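Local coordinates for protein PML (Homo sapiens, PDB 6IMQ) that builds nuclear bodies, a process regulated by oligomerization of its zinc-binding B1-box, which also bears on leukemogenesis, at the zinc ion site and the interface of chains A and B. Residues are numbered along the deposited sequence; one frame, centred on the assembly and turned at random. Chains: chain A/B, Protein PML.

Contact 1: the zinc ion site. Residues chain A 12, 14-17, 30-31, 34. With ZN (zinc ion), chain C.
Four cysteine thiolates hold one of the two zinc ions of this B-box zinc finger. A:Cys12 and A:Cys15 form a CxxC turn, while the second pair comes from A:Cys31, just after strand 28-30, and A:Cys34, in the first turn of helix 32-41. The arrangement is near tetrahedral: SG of A:Cys12 and SG of A:Cys31 each lie 2.3 Å from ZN, SG of A:Cys34 lies 2.4 Å from it, and the bond from SG of A:Cys15 to ZN is somewhat longer, at 2.5 Å. The angles at the metal spread from 98° between the sulfurs of A:Cys31 and A:Cys34 to 120° between those of A:Cys34 and A:Cys15. The rotamers differ within each pair. A:Cys12 carries SG anti to its backbone N (chi1 -178°), whereas A:Cys15 turns SG into the crowded position between N and the carbonyl carbon; A:Cys31 is crowded likewise, and A:Cys34 has SG anti to its carbonyl carbon.

In the second shell, backbone amides point at the sulfurs. The backbone N of A:Cys31 donates to SG of A:Cys12 at 3.5 Å, joining the two pairs, and A:Glu17 N donates to SG of A:Cys15 at 3.4 Å. At the helix start, A:Cys34 N bonds to SG of A:Cys31 at 3.3 Å. Such N-H groups would be expected to spread the thiolate charge and favour the deprotonated form.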
# COMPACT_ATOMS: atom_id res chain seq x y z
N CYS A 12 3.96 -8.54 -5.60
CA CYS A 12 3.03 -9.51 -5.02
C CYS A 12 3.63 -10.21 -3.81
O CYS A 12 4.75 -10.72 -3.86
CB CYS A 12 2.65 -10.53 -6.09
SG CYS A 12 1.47 -11.75 -5.50
N ARG A 14 2.78 -12.99 -2.63
CA ARG A 14 2.85 -14.44 -2.80
C ARG A 14 3.98 -14.86 -3.73
O ARG A 14 4.83 -15.68 -3.36
CB ARG A 14 1.51 -14.96 -3.35
CG ARG A 14 1.47 -16.47 -3.58
CD ARG A 14 0.04 -17.00 -3.80
NE ARG A 14 0.10 -18.30 -4.47
CZ ARG A 14 -0.35 -18.55 -5.70
NH1 ARG A 14 -0.92 -17.60 -6.42
NH2 ARG A 14 -0.23 -19.77 -6.21
N CYS A 15 4.04 -14.27 -4.92
CA CYS A 15 4.92 -14.74 -5.98
C CYS A 15 6.01 -13.75 -6.38
O CYS A 15 6.91 -14.13 -7.13
CB CYS A 15 4.10 -15.09 -7.23
SG CYS A 15 3.52 -13.65 -8.17
N LYS A 16 5.96 -12.51 -5.89
CA LYS A 16 6.98 -11.48 -6.08
C LYS A 16 6.94 -10.89 -7.48
O LYS A 16 7.85 -10.15 -7.86
CB LYS A 16 8.39 -12.00 -5.76
CG LYS A 16 8.45 -12.69 -4.38
CD LYS A 16 8.28 -11.74 -3.19
CE LYS A 16 9.52 -10.94 -2.85
NZ LYS A 16 10.74 -11.78 -2.70
N GLU A 17 5.90 -11.17 -8.27
CA GLU A 17 5.64 -10.44 -9.50
C GLU A 17 5.13 -9.04 -9.15
O GLU A 17 4.81 -8.74 -7.99
CB GLU A 17 4.65 -11.22 -10.37
CG GLU A 17 4.14 -10.50 -11.61
CD GLU A 17 5.20 -10.28 -12.67
OE1 GLU A 17 5.98 -11.22 -12.95
OE2 GLU A 17 5.25 -9.16 -13.21
N LEU A 30 -1.08 -8.11 -4.12
CA LEU A 30 -1.26 -9.22 -5.03
C LEU A 30 -1.19 -8.77 -6.48
O LEU A 30 -1.72 -7.72 -6.85
CB LEU A 30 -2.61 -9.90 -4.76
CG LEU A 30 -2.73 -10.44 -3.33
CD1 LEU A 30 -4.16 -10.81 -2.98
CD2 LEU A 30 -1.79 -11.64 -3.13
N CYS A 31 -0.53 -9.58 -7.31
CA CYS A 31 -0.62 -9.40 -8.74
C CYS A 31 -2.03 -9.76 -9.21
O CYS A 31 -2.82 -10.37 -8.48
CB CYS A 31 0.41 -10.26 -9.46
SG CYS A 31 0.25 -12.05 -9.24
N CYS A 34 -2.70 -13.59 -8.96
CA CYS A 34 -2.99 -14.00 -7.60
C CYS A 34 -4.30 -13.42 -7.10
O CYS A 34 -5.04 -14.10 -6.38
CB CYS A 34 -1.83 -13.62 -6.68
SG CYS A 34 -0.36 -14.67 -6.90
ZN ZN C . 1.28 -13.00 -7.39

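Contact 2: the interface of chains A and B. Residues chain A 4-7, 22, 29; chain B 4-6, 22, 24, 47, 49-50.
In this B1-box strand pairing, the indole of B:Trp22 presents one face to chain A, and A:Val6 sits on it: CG2 lies 3.6 Å from the centroid of the six-membered ring, while CB covers the five-membered ring, both as CH-pi contacts. CE1 of B:Phe24 meets the same indole at its edge, in plane. The phenyl ring of B:Phe24 in turn has CD1 of B:Trp22 over one face, towards the rim, and the carbonyl O of A:Asp7 in plane at its edge. The B:Arg47 guanidinium has O of A:Ile5 and N of B:Ala50 in plane at its edge, and the A:Trp22 ring has CG of A:Leu29 at its own. Strand 4-7 of chain A runs antiparallel to 3-6 of chain B, consistent with the multimers this domain forms.

NE1 of B:Trp22 donates to O of A:Asp7 at 3.0 Å, from above the carbonyl plane and off its lone pairs. An alanine in place of B:Trp22 would remove the indole face and this N-H, and would probably leave A:Val6 poorly packed and the strand pairing weakened.

Across the strands, B:Val6 N meets O of A:Gln4 at 2.8 Å, nearly along the C=O axis, and A:Val6 N reaches O of the poorly ordered B:Gln4 at the same 2.8 Å. A:Gln4, with CG in the crowded position (chi1 65°) and the chain extended beyond, carries its amide to the tail of chain B. There OE1 accepts B:Ala50 N on a lone pair at 2.8 Å, and NE2 returns a bond to B:Ala50 O at 2.8 Å, which fixes the amide's rotation.

B:Arg47, bent at chi2, comes tip to tip with A:Gln4, its NH1 donating to the doubly engaged OE1 at 3.2 Å. B:Arg47 and A:Trp22 cross obliquely, yet the guanidinium and indole planes lie only 18° apart, with NH1 3.6 Å from CH2. CD of B:Arg47 meets CD2 of A:Leu29, those side chains crossing at about a right angle.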
# COMPACT_ATOMS: atom_id res chain seq x y z
N GLN A 4 6.77 -2.49 9.90
CA GLN A 4 6.69 -3.21 8.64
C GLN A 4 7.73 -2.68 7.67
O GLN A 4 8.31 -1.61 7.87
CB GLN A 4 5.28 -3.13 8.05
CG GLN A 4 4.80 -1.75 7.64
CD GLN A 4 3.28 -1.70 7.47
OE1 GLN A 4 2.75 -2.06 6.42
NE2 GLN A 4 2.58 -1.28 8.52
N ILE A 5 7.97 -3.46 6.62
CA ILE A 5 8.91 -3.11 5.57
C ILE A 5 8.11 -2.63 4.36
O ILE A 5 7.09 -3.23 4.00
CB ILE A 5 9.80 -4.31 5.19
CG1 ILE A 5 10.76 -4.65 6.34
CG2 ILE A 5 10.58 -4.00 3.92
CD1 ILE A 5 10.09 -5.16 7.59
N VAL A 6 8.58 -1.56 3.74
CA VAL A 6 8.02 -1.07 2.49
C VAL A 6 9.13 -1.08 1.46
O VAL A 6 10.32 -0.97 1.79
CB VAL A 6 7.38 0.32 2.64
CG1 VAL A 6 6.21 0.26 3.61
CG2 VAL A 6 8.41 1.32 3.09
N ASP A 7 8.75 -1.25 0.20
CA ASP A 7 9.70 -1.33 -0.89
C ASP A 7 9.49 -0.17 -1.86
O ASP A 7 8.44 0.49 -1.85
CB ASP A 7 9.57 -2.66 -1.63
CG ASP A 7 10.82 -3.04 -2.39
OD1 ASP A 7 11.45 -2.16 -3.02
OD2 ASP A 7 11.19 -4.24 -2.36
N TRP A 22 -4.43 -4.35 -3.47
CA TRP A 22 -4.22 -4.45 -2.03
C TRP A 22 -5.50 -4.95 -1.38
O TRP A 22 -6.56 -4.36 -1.58
CB TRP A 22 -3.87 -3.08 -1.43
CG TRP A 22 -3.85 -3.05 0.06
CD1 TRP A 22 -4.84 -2.59 0.88
CD2 TRP A 22 -2.78 -3.49 0.91
NE1 TRP A 22 -4.45 -2.71 2.20
CE2 TRP A 22 -3.19 -3.26 2.24
CE3 TRP A 22 -1.53 -4.06 0.68
CZ2 TRP A 22 -2.39 -3.58 3.33
CZ3 TRP A 22 -0.73 -4.37 1.77
CH2 TRP A 22 -1.17 -4.13 3.07
N LEU A 29 -0.28 -7.33 -0.79
CA LEU A 29 -0.19 -6.93 -2.18
C LEU A 29 -0.26 -8.17 -3.07
O LEU A 29 0.45 -9.15 -2.83
CB LEU A 29 1.13 -6.21 -2.43
CG LEU A 29 1.34 -4.89 -1.69
CD1 LEU A 29 2.81 -4.58 -1.69
CD2 LEU A 29 0.51 -3.85 -2.37
N GLN B 4 12.57 -0.40 3.03
CA GLN B 4 12.59 0.62 4.07
C GLN B 4 11.80 0.12 5.26
O GLN B 4 10.74 -0.49 5.10
CB GLN B 4 12.00 1.93 3.54
CG GLN B 4 12.53 3.16 4.20
CD GLN B 4 11.99 4.42 3.54
OE1 GLN B 4 11.18 5.13 4.12
NE2 GLN B 4 12.44 4.68 2.32
N ILE B 5 12.33 0.36 6.45
CA ILE B 5 11.63 0.05 7.69
C ILE B 5 10.71 1.21 8.02
O ILE B 5 11.13 2.37 8.02
CB ILE B 5 12.61 -0.22 8.85
CG1 ILE B 5 13.50 -1.41 8.52
CG2 ILE B 5 11.83 -0.43 10.13
CD1 ILE B 5 13.07 -2.69 9.15
N VAL B 6 9.46 0.90 8.32
CA VAL B 6 8.49 1.90 8.73
C VAL B 6 8.10 1.56 10.17
O VAL B 6 7.38 0.58 10.42
CB VAL B 6 7.27 1.96 7.81
CG1 VAL B 6 6.08 2.57 8.49
CG2 VAL B 6 7.66 2.79 6.57
N TRP B 22 1.60 4.55 1.99
CA TRP B 22 2.93 4.58 1.41
C TRP B 22 2.75 4.75 -0.08
O TRP B 22 1.99 4.00 -0.71
CB TRP B 22 3.70 3.30 1.72
CG TRP B 22 4.99 3.15 0.96
CD1 TRP B 22 5.22 2.31 -0.09
CD2 TRP B 22 6.23 3.83 1.21
NE1 TRP B 22 6.52 2.43 -0.52
CE2 TRP B 22 7.17 3.35 0.27
CE3 TRP B 22 6.64 4.79 2.13
CZ2 TRP B 22 8.48 3.81 0.22
CZ3 TRP B 22 7.94 5.24 2.08
CH2 TRP B 22 8.85 4.75 1.14
N PHE B 24 4.46 4.45 -3.67
CA PHE B 24 5.60 3.78 -4.28
C PHE B 24 6.39 4.69 -5.21
O PHE B 24 7.60 4.48 -5.38
CB PHE B 24 5.12 2.54 -5.04
CG PHE B 24 4.60 1.45 -4.16
CD1 PHE B 24 5.48 0.73 -3.37
CD2 PHE B 24 3.25 1.15 -4.10
CE1 PHE B 24 5.03 -0.27 -2.55
CE2 PHE B 24 2.79 0.14 -3.28
CZ PHE B 24 3.68 -0.57 -2.50
N ARG B 47 -0.16 2.34 -1.42
CA ARG B 47 -0.86 1.31 -0.68
C ARG B 47 -1.12 1.72 0.75
O ARG B 47 -0.35 2.49 1.35
CB ARG B 47 -0.06 0.01 -0.69
CG ARG B 47 1.16 0.02 0.21
CD ARG B 47 1.29 -1.38 0.73
NE ARG B 47 2.59 -1.75 1.25
CZ ARG B 47 2.79 -2.08 2.52
NH1 ARG B 47 1.78 -2.05 3.39
NH2 ARG B 47 3.99 -2.43 2.93
N LEU B 49 -0.87 1.07 4.67
CA LEU B 49 0.07 0.38 5.53
C LEU B 49 -0.69 -0.69 6.31
O LEU B 49 -1.85 -0.49 6.68
CB LEU B 49 0.76 1.35 6.48
CG LEU B 49 1.73 2.33 5.82
CD1 LEU B 49 2.13 3.35 6.91
CD2 LEU B 49 2.95 1.69 5.23
N ALA B 50 -0.04 -1.82 6.54
CA ALA B 50 -0.62 -2.83 7.41
C ALA B 50 -0.91 -2.20 8.77
O ALA B 50 -0.13 -1.38 9.26
CB ALA B 50 0.32 -4.03 7.55

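About 15 Å separates the centres of contact 1 and contact 2, and no residue belongs to both. Strand 28-30 of chain A nevertheless reaches into each: A:Leu29 faces chain B in contact 2, and the next residue, A:Leu30, lies in the second shell of the metal in contact 1, followed directly by a zinc ligand. Strand 4-7 likewise leads through a short connection to the CxxC turn. The zinc may therefore steady the frame from which the pairing strand extends to its neighbour. The whole interface is not an exact two-fold, which may be compatible with the multimers of the B1-box, though this pair alone does not show how they extend.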